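Local atomic coordinates of methyl-coenzyme M reductase subunit gamma (Methanosarcina barkeri, PDB entry 1E6Y), a protein that forms part of the methyl-coenzyme M reductase complex, which uses coenzyme F430 to release methane from methyl-coenzyme M and coenzyme B in the last step of methanogenesis. Residues Gly79-Tyr84 with Ala125-Met130; Arg83-Ala88 with Lys186-Ile191. All coordinates share one frame; numbering follows the deposited sequence.

Contact 1: Gly79-Tyr84 with Ala125-Met130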
loop_
_atom_site.group_PDB
_atom_site.type_symbol
_atom_site.label_atom_id
_atom_site.label_comp_id
_atom_site.label_asym_id
_atom_site.label_seq_id
_atom_site.Cartn_x
_atom_site.Cartn_y
_atom_site.Cartn_z
ATOM N N GLY C 79 5.942 -20.041 39.334
ATOM C CA GLY C 79 4.987 -19.428 38.428
ATOM C C GLY C 79 4.722 -17.961 38.724
ATOM O O GLY C 79 3.652 -17.443 38.398
ATOM N N ASP C 80 5.704 -17.292 39.330
ATOM C CA ASP C 80 5.618 -15.863 39.645
ATOM C C ASP C 80 5.266 -15.035 38.413
ATOM O O ASP C 80 5.680 -15.360 37.297
ATOM C CB ASP C 80 6.960 -15.352 40.184
ATOM C CG ASP C 80 7.233 -15.780 41.611
ATOM O OD1 ASP C 80 8.283 -15.372 42.148
ATOM O OD2 ASP C 80 6.411 -16.507 42.204
ATOM N N ARG C 81 4.570 -13.922 38.626
ATOM C CA ARG C 81 4.555 -12.869 37.615
ATOM C C ARG C 81 5.979 -12.422 37.278
ATOM O O ARG C 81 6.892 -12.511 38.114
ATOM C CB ARG C 81 3.772 -11.651 38.099
ATOM C CG ARG C 81 2.331 -11.853 38.525
ATOM C CD ARG C 81 1.843 -10.550 39.170
ATOM N NE ARG C 81 2.613 -10.281 40.384
ATOM C CZ ARG C 81 2.547 -9.157 41.095
ATOM N NH1 ARG C 81 3.288 -9.014 42.196
ATOM N NH2 ARG C 81 1.755 -8.173 40.693
ATOM N N VAL C 82 6.170 -11.938 36.056
ATOM C CA VAL C 82 7.390 -11.223 35.709
ATOM C C VAL C 82 7.212 -9.763 36.127
ATOM O O VAL C 82 6.274 -9.100 35.678
ATOM C CB VAL C 82 7.674 -11.294 34.187
ATOM C CG1 VAL C 82 8.920 -10.483 33.840
ATOM C CG2 VAL C 82 7.857 -12.746 33.757
ATOM N N ARG C 83 8.010 -9.318 37.099
ATOM C CA ARG C 83 7.990 -7.910 37.503
ATOM C C ARG C 83 9.399 -7.335 37.373
ATOM O O ARG C 83 10.259 -7.966 36.755
ATOM C CB ARG C 83 7.463 -7.716 38.911
ATOM C CG ARG C 83 6.110 -8.270 39.279
ATOM C CD ARG C 83 5.008 -7.857 38.323
ATOM N NE ARG C 83 4.832 -6.429 38.114
ATOM C CZ ARG C 83 4.820 -5.849 36.920
ATOM N NH1 ARG C 83 4.623 -4.537 36.831
ATOM N NH2 ARG C 83 5.019 -6.553 35.804
ATOM N N TYR C 84 9.616 -6.117 37.860
ATOM C CA TYR C 84 10.809 -5.369 37.471
ATOM C C TYR C 84 11.408 -4.497 38.568
ATOM O O TYR C 84 10.734 -4.135 39.531
ATOM C CB TYR C 84 10.493 -4.493 36.255
ATOM C CG TYR C 84 9.625 -3.296 36.580
ATOM C CD1 TYR C 84 10.200 -2.058 36.878
ATOM C CD2 TYR C 84 8.243 -3.429 36.714
ATOM C CE1 TYR C 84 9.425 -0.991 37.316
ATOM C CE2 TYR C 84 7.458 -2.366 37.150
ATOM C CZ TYR C 84 8.059 -1.153 37.455
ATOM O OH TYR C 84 7.301 -0.108 37.931
ATOM N N ALA C 125 12.151 -9.959 35.514
ATOM C CA ALA C 125 12.362 -11.364 35.843
ATOM C C ALA C 125 11.203 -11.835 36.707
ATOM O O ALA C 125 10.423 -11.015 37.200
ATOM C CB ALA C 125 13.689 -11.539 36.588
ATOM N N ARG C 126 11.064 -13.153 36.858
ATOM C CA ARG C 126 10.097 -13.712 37.792
ATOM C C ARG C 126 10.252 -12.978 39.124
ATOM O O ARG C 126 11.393 -12.777 39.551
ATOM C CB ARG C 126 10.357 -15.212 37.937
ATOM C CG ARG C 126 10.219 -15.935 36.590
ATOM C CD ARG C 126 8.733 -16.135 36.265
ATOM N NE ARG C 126 8.625 -17.090 35.150
ATOM C CZ ARG C 126 7.506 -17.746 34.864
ATOM N NH1 ARG C 126 6.399 -17.562 35.568
ATOM N NH2 ARG C 126 7.536 -18.601 33.838
ATOM N N GLU C 127 9.153 -12.559 39.743
ATOM C CA GLU C 127 9.234 -11.585 40.825
ATOM C C GLU C 127 10.259 -11.906 41.912
ATOM O O GLU C 127 11.055 -11.040 42.273
ATOM C CB GLU C 127 7.868 -11.356 41.469
ATOM C CG GLU C 127 7.897 -10.204 42.464
ATOM C CD GLU C 127 6.556 -9.911 43.097
ATOM O OE1 GLU C 127 6.489 -8.946 43.883
ATOM O OE2 GLU C 127 5.575 -10.633 42.816
ATOM N N ARG C 128 10.278 -13.143 42.408
ATOM C CA ARG C 128 11.224 -13.484 43.480
ATOM C C ARG C 128 12.652 -13.472 42.952
ATOM O O ARG C 128 13.568 -13.092 43.692
ATOM C CB ARG C 128 10.909 -14.795 44.180
ATOM C CG ARG C 128 11.351 -16.072 43.471
ATOM C CD ARG C 128 10.731 -17.272 44.183
ATOM N NE ARG C 128 9.275 -17.189 44.122
ATOM C CZ ARG C 128 8.442 -17.832 44.909
ATOM N NH1 ARG C 128 8.855 -18.642 45.880
ATOM N NH2 ARG C 128 7.131 -17.673 44.737
ATOM N N ASP C 129 12.863 -13.874 41.697
ATOM C CA ASP C 129 14.197 -13.810 41.087
ATOM C C ASP C 129 14.642 -12.359 40.939
ATOM O O ASP C 129 15.803 -12.028 41.173
ATOM C CB ASP C 129 14.213 -14.455 39.695
ATOM C CG ASP C 129 13.688 -15.880 39.688
ATOM O OD1 ASP C 129 13.207 -16.295 38.618
ATOM O OD2 ASP C 129 13.785 -16.594 40.711
ATOM N N MET C 130 13.721 -11.515 40.483
ATOM C CA MET C 130 13.978 -10.090 40.320
ATOM C C MET C 130 14.398 -9.445 41.645
ATOM O O MET C 130 15.346 -8.661 41.682
ATOM C CB MET C 130 12.728 -9.404 39.753
ATOM C CG MET C 130 12.849 -7.898 39.567
ATOM S SD MET C 130 12.525 -6.991 41.095
ATOM C CE MET C 130 10.792 -7.384 41.354
HETATM O O HOH W 1 4.596 -12.448 41.186
#
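Asp80 meets Arg128 at the start of helix 127-139, where the helix follows directly on strand 121-126. This is the outer side of the contact, since Arg128 is the only touching residue that is partly exposed. The guanidinium grips the carboxylate side-on. NE of Arg128 reaches OD1 of Asp80 at 2.9 Å, nearly straight at 174°, and NH2 of Arg128 takes the syn lone pair of Asp80 OD2. OD1 also accepts the backbone N of Arg128, on its anti side. CG of Arg128 stands between the backbone N and the carbonyl carbon (chi1 80°), which turns the chain back over OD1.

The tight part is the antiparallel pairing beside it. Arg83 and Ala125 form a hydrogen-bonded pair, with Ala125 N to Arg83 O at 3.0 Å. Val82 and Arg126 form the non-hydrogen-bonded pair, their CA atoms 4.2 Å apart. Glu127 N, on the first helix residue, bonds Arg81 O at 2.8 Å. Arg126 is the N-cap residue, and its NH1 bonds Asp80 O at 2.9 Å. Met130 bends over the strand, with SD 3.7 Å from Tyr84 O.

Arg81 and Glu127 are buried but bridged by water. They lie side by side, and Arg81 NH1 meets Glu127 OE2 at 2.9 Å from above the carboxylate plane. A water accepts from Arg81 NE and donates to Glu127 OE2 at 2.6 Å. Glu127 has a second partner: its OE1 meets Arg43. Arg126 NE bonds Gly318 of the beta subunit.

The chemistry is that of a buried charge network. Asp80 receives three N-H groups and sits at a helix N-terminus, so its negative charge is probably well stabilised.

Contact 2: Arg83-Ala88 with Lys186-Ile191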
loop_
_atom_site.group_PDB
_atom_site.type_symbol
_atom_site.label_atom_id
_atom_site.label_comp_id
_atom_site.label_asym_id
_atom_site.label_seq_id
_atom_site.Cartn_x
_atom_site.Cartn_y
_atom_site.Cartn_z
ATOM N N ARG C 83 8.010 -9.318 37.099
ATOM C CA ARG C 83 7.990 -7.910 37.503
ATOM C C ARG C 83 9.399 -7.335 37.373
ATOM O O ARG C 83 10.259 -7.966 36.755
ATOM C CB ARG C 83 7.463 -7.716 38.911
ATOM C CG ARG C 83 6.110 -8.270 39.279
ATOM C CD ARG C 83 5.008 -7.857 38.323
ATOM N NE ARG C 83 4.832 -6.429 38.114
ATOM C CZ ARG C 83 4.820 -5.849 36.920
ATOM N NH1 ARG C 83 4.623 -4.537 36.831
ATOM N NH2 ARG C 83 5.019 -6.553 35.804
ATOM N N TYR C 84 9.616 -6.117 37.860
ATOM C CA TYR C 84 10.809 -5.369 37.471
ATOM C C TYR C 84 11.408 -4.497 38.568
ATOM O O TYR C 84 10.734 -4.135 39.531
ATOM C CB TYR C 84 10.493 -4.493 36.255
ATOM C CG TYR C 84 9.625 -3.296 36.580
ATOM C CD1 TYR C 84 10.200 -2.058 36.878
ATOM C CD2 TYR C 84 8.243 -3.429 36.714
ATOM C CE1 TYR C 84 9.425 -0.991 37.316
ATOM C CE2 TYR C 84 7.458 -2.366 37.150
ATOM C CZ TYR C 84 8.059 -1.153 37.455
ATOM O OH TYR C 84 7.301 -0.108 37.931
ATOM N N ILE C 85 12.680 -4.145 38.386
ATOM C CA ILE C 85 13.273 -2.992 39.055
ATOM C C ILE C 85 13.968 -2.131 38.006
ATOM O O ILE C 85 14.630 -2.649 37.105
ATOM C CB ILE C 85 14.294 -3.410 40.153
ATOM C CG1 ILE C 85 14.912 -2.158 40.790
ATOM C CG2 ILE C 85 15.376 -4.309 39.568
ATOM C CD1 ILE C 85 15.565 -2.405 42.131
ATOM N N GLN C 86 13.738 -0.824 38.074
ATOM C CA GLN C 86 14.273 0.105 37.086
ATOM C C GLN C 86 15.010 1.262 37.759
ATOM O O GLN C 86 14.537 1.814 38.751
ATOM C CB GLN C 86 13.137 0.641 36.213
ATOM C CG GLN C 86 13.579 1.611 35.138
ATOM C CD GLN C 86 12.528 1.796 34.071
ATOM O OE1 GLN C 86 12.539 1.106 33.056
ATOM N NE2 GLN C 86 11.606 2.725 34.295
ATOM N N PHE C 87 16.169 1.614 37.210
ATOM C CA PHE C 87 17.001 2.685 37.754
ATOM C C PHE C 87 17.206 3.798 36.734
ATOM O O PHE C 87 17.355 3.539 35.539
ATOM C CB PHE C 87 18.379 2.145 38.153
ATOM C CG PHE C 87 18.372 1.294 39.388
ATOM C CD1 PHE C 87 18.215 -0.086 39.294
ATOM C CD2 PHE C 87 18.598 1.860 40.639
ATOM C CE1 PHE C 87 18.286 -0.891 40.428
ATOM C CE2 PHE C 87 18.670 1.062 41.782
ATOM C CZ PHE C 87 18.514 -0.316 41.675
ATOM N N ALA C 88 17.256 5.032 37.222
ATOM C CA ALA C 88 17.870 6.135 36.487
ATOM C C ALA C 88 19.201 6.458 37.168
ATOM O O ALA C 88 19.304 6.380 38.392
ATOM C CB ALA C 88 16.956 7.356 36.504
ATOM N N LYS C 186 8.359 6.899 48.810
ATOM C CA LYS C 186 7.389 6.449 47.810
ATOM C C LYS C 186 7.988 5.236 47.102
ATOM O O LYS C 186 9.209 5.056 47.120
ATOM C CB LYS C 186 7.123 7.555 46.781
ATOM C CG LYS C 186 6.713 8.894 47.375
ATOM C CD LYS C 186 6.473 9.920 46.283
ATOM C CE LYS C 186 6.342 11.319 46.857
ATOM N NZ LYS C 186 6.160 12.338 45.786
ATOM N N ASP C 187 7.147 4.393 46.504
ATOM C CA ASP C 187 7.671 3.281 45.710
ATOM C C ASP C 187 8.171 3.777 44.352
ATOM O O ASP C 187 8.186 4.982 44.103
ATOM C CB ASP C 187 6.631 2.150 45.561
ATOM C CG ASP C 187 5.385 2.553 44.762
ATOM O OD1 ASP C 187 5.392 3.568 44.035
ATOM O OD2 ASP C 187 4.395 1.795 44.823
ATOM N N GLN C 188 8.593 2.862 43.485
ATOM C CA GLN C 188 9.245 3.268 42.245
ATOM C C GLN C 188 8.303 3.875 41.207
ATOM O O GLN C 188 8.757 4.522 40.265
ATOM C CB GLN C 188 10.043 2.105 41.639
ATOM C CG GLN C 188 9.228 0.923 41.139
ATOM C CD GLN C 188 10.108 -0.168 40.553
ATOM O OE1 GLN C 188 11.149 0.111 39.948
ATOM N NE2 GLN C 188 9.712 -1.421 40.754
ATOM N N VAL C 189 6.996 3.738 41.419
ATOM C CA VAL C 189 6.026 4.486 40.620
ATOM C C VAL C 189 5.356 5.608 41.421
ATOM O O VAL C 189 4.247 6.044 41.101
ATOM C CB VAL C 189 4.951 3.552 39.991
ATOM C CG1 VAL C 189 5.577 2.719 38.881
ATOM C CG2 VAL C 189 4.329 2.658 41.051
ATOM N N ALA C 190 6.053 6.069 42.459
ATOM C CA ALA C 190 5.708 7.289 43.193
ATOM C C ALA C 190 4.433 7.216 44.037
ATOM O O ALA C 190 3.867 8.249 44.400
ATOM C CB ALA C 190 5.636 8.483 42.234
ATOM N N ILE C 191 4.020 6.005 44.402
ATOM C CA ILE C 191 2.941 5.833 45.373
ATOM C C ILE C 191 3.529 5.859 46.783
ATOM O O ILE C 191 4.478 5.129 47.078
ATOM C CB ILE C 191 2.191 4.497 45.159
ATOM C CG1 ILE C 191 1.607 4.448 43.747
ATOM C CG2 ILE C 191 1.072 4.347 46.192
ATOM C CD1 ILE C 191 0.934 3.140 43.410
#
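Gln188 faces Tyr84 and Gln86 from a type I beta turn, Asp187 to Ala190, in the loop that joins strands 181-186 and 192-198. Its side-chain amide meets the backbone of strand 82-89 at two points. NE2 donates to Tyr84 O at 3.1 Å, coming from above the carbonyl plane. OE1 accepts a weak bond from Gln86 N at 3.3 Å. NE2 lies over one face of the Tyr84 ring. The side chains meet tip to tip, their planes 28° apart, with CD of Gln188 3.4 Å from CE1 of Tyr84. Gln188 is extended beyond CG (chi2 180°), which carries the amide from the turn to the strand.

Further out, NE2 of Gln188 also bonds Leu40 O. His42 meets the Tyr84 ring edge-to-face, and its NE2 bonds Tyr84 O too. An alanine in place of Gln188 would probably cost Tyr84 O and Leu40 O one donor each and open a gap beside the tyrosine ring. The side chain of Gln86 turns elsewhere, to Arg151 O and to Arg120, a residue that binds coenzyme M.

The turn itself is held by Asp187. Its OD1 accepts Ile191 N at 2.8 Å and, weakly, Val189 N. Ala190 N bonds Asp187 O, which closes the turn, and Asp187 N bonds Ile191 O. Val189 follows Gln188 and meets the far end of the tyrosine. Its CG1 methyl lies 3.4 Å from Tyr84 OH.

Both contacts use strand 82-89 and include Arg83 and Tyr84, but only Tyr84 touches in both. Contact 1 joins the start of the strand to its neighbour 121-126 and to helix 127-139. Contact 2 brings the loop between two strands of the separate three-stranded sheet to the next part of the strand. Their centres are 14 Å apart, and they touch where Met130 SD packs 3.9 Å from Ile85 N. The strand runs toward the active site. The Tyr84 side chain is about 9 Å from the bound F430, and that of Gln86 about 5 Å. From the bound 1-thioethanesulfonic acid the two side chains are about 12 Å and 7 Å, so Gln86 brings contact 2 nearer both ligands.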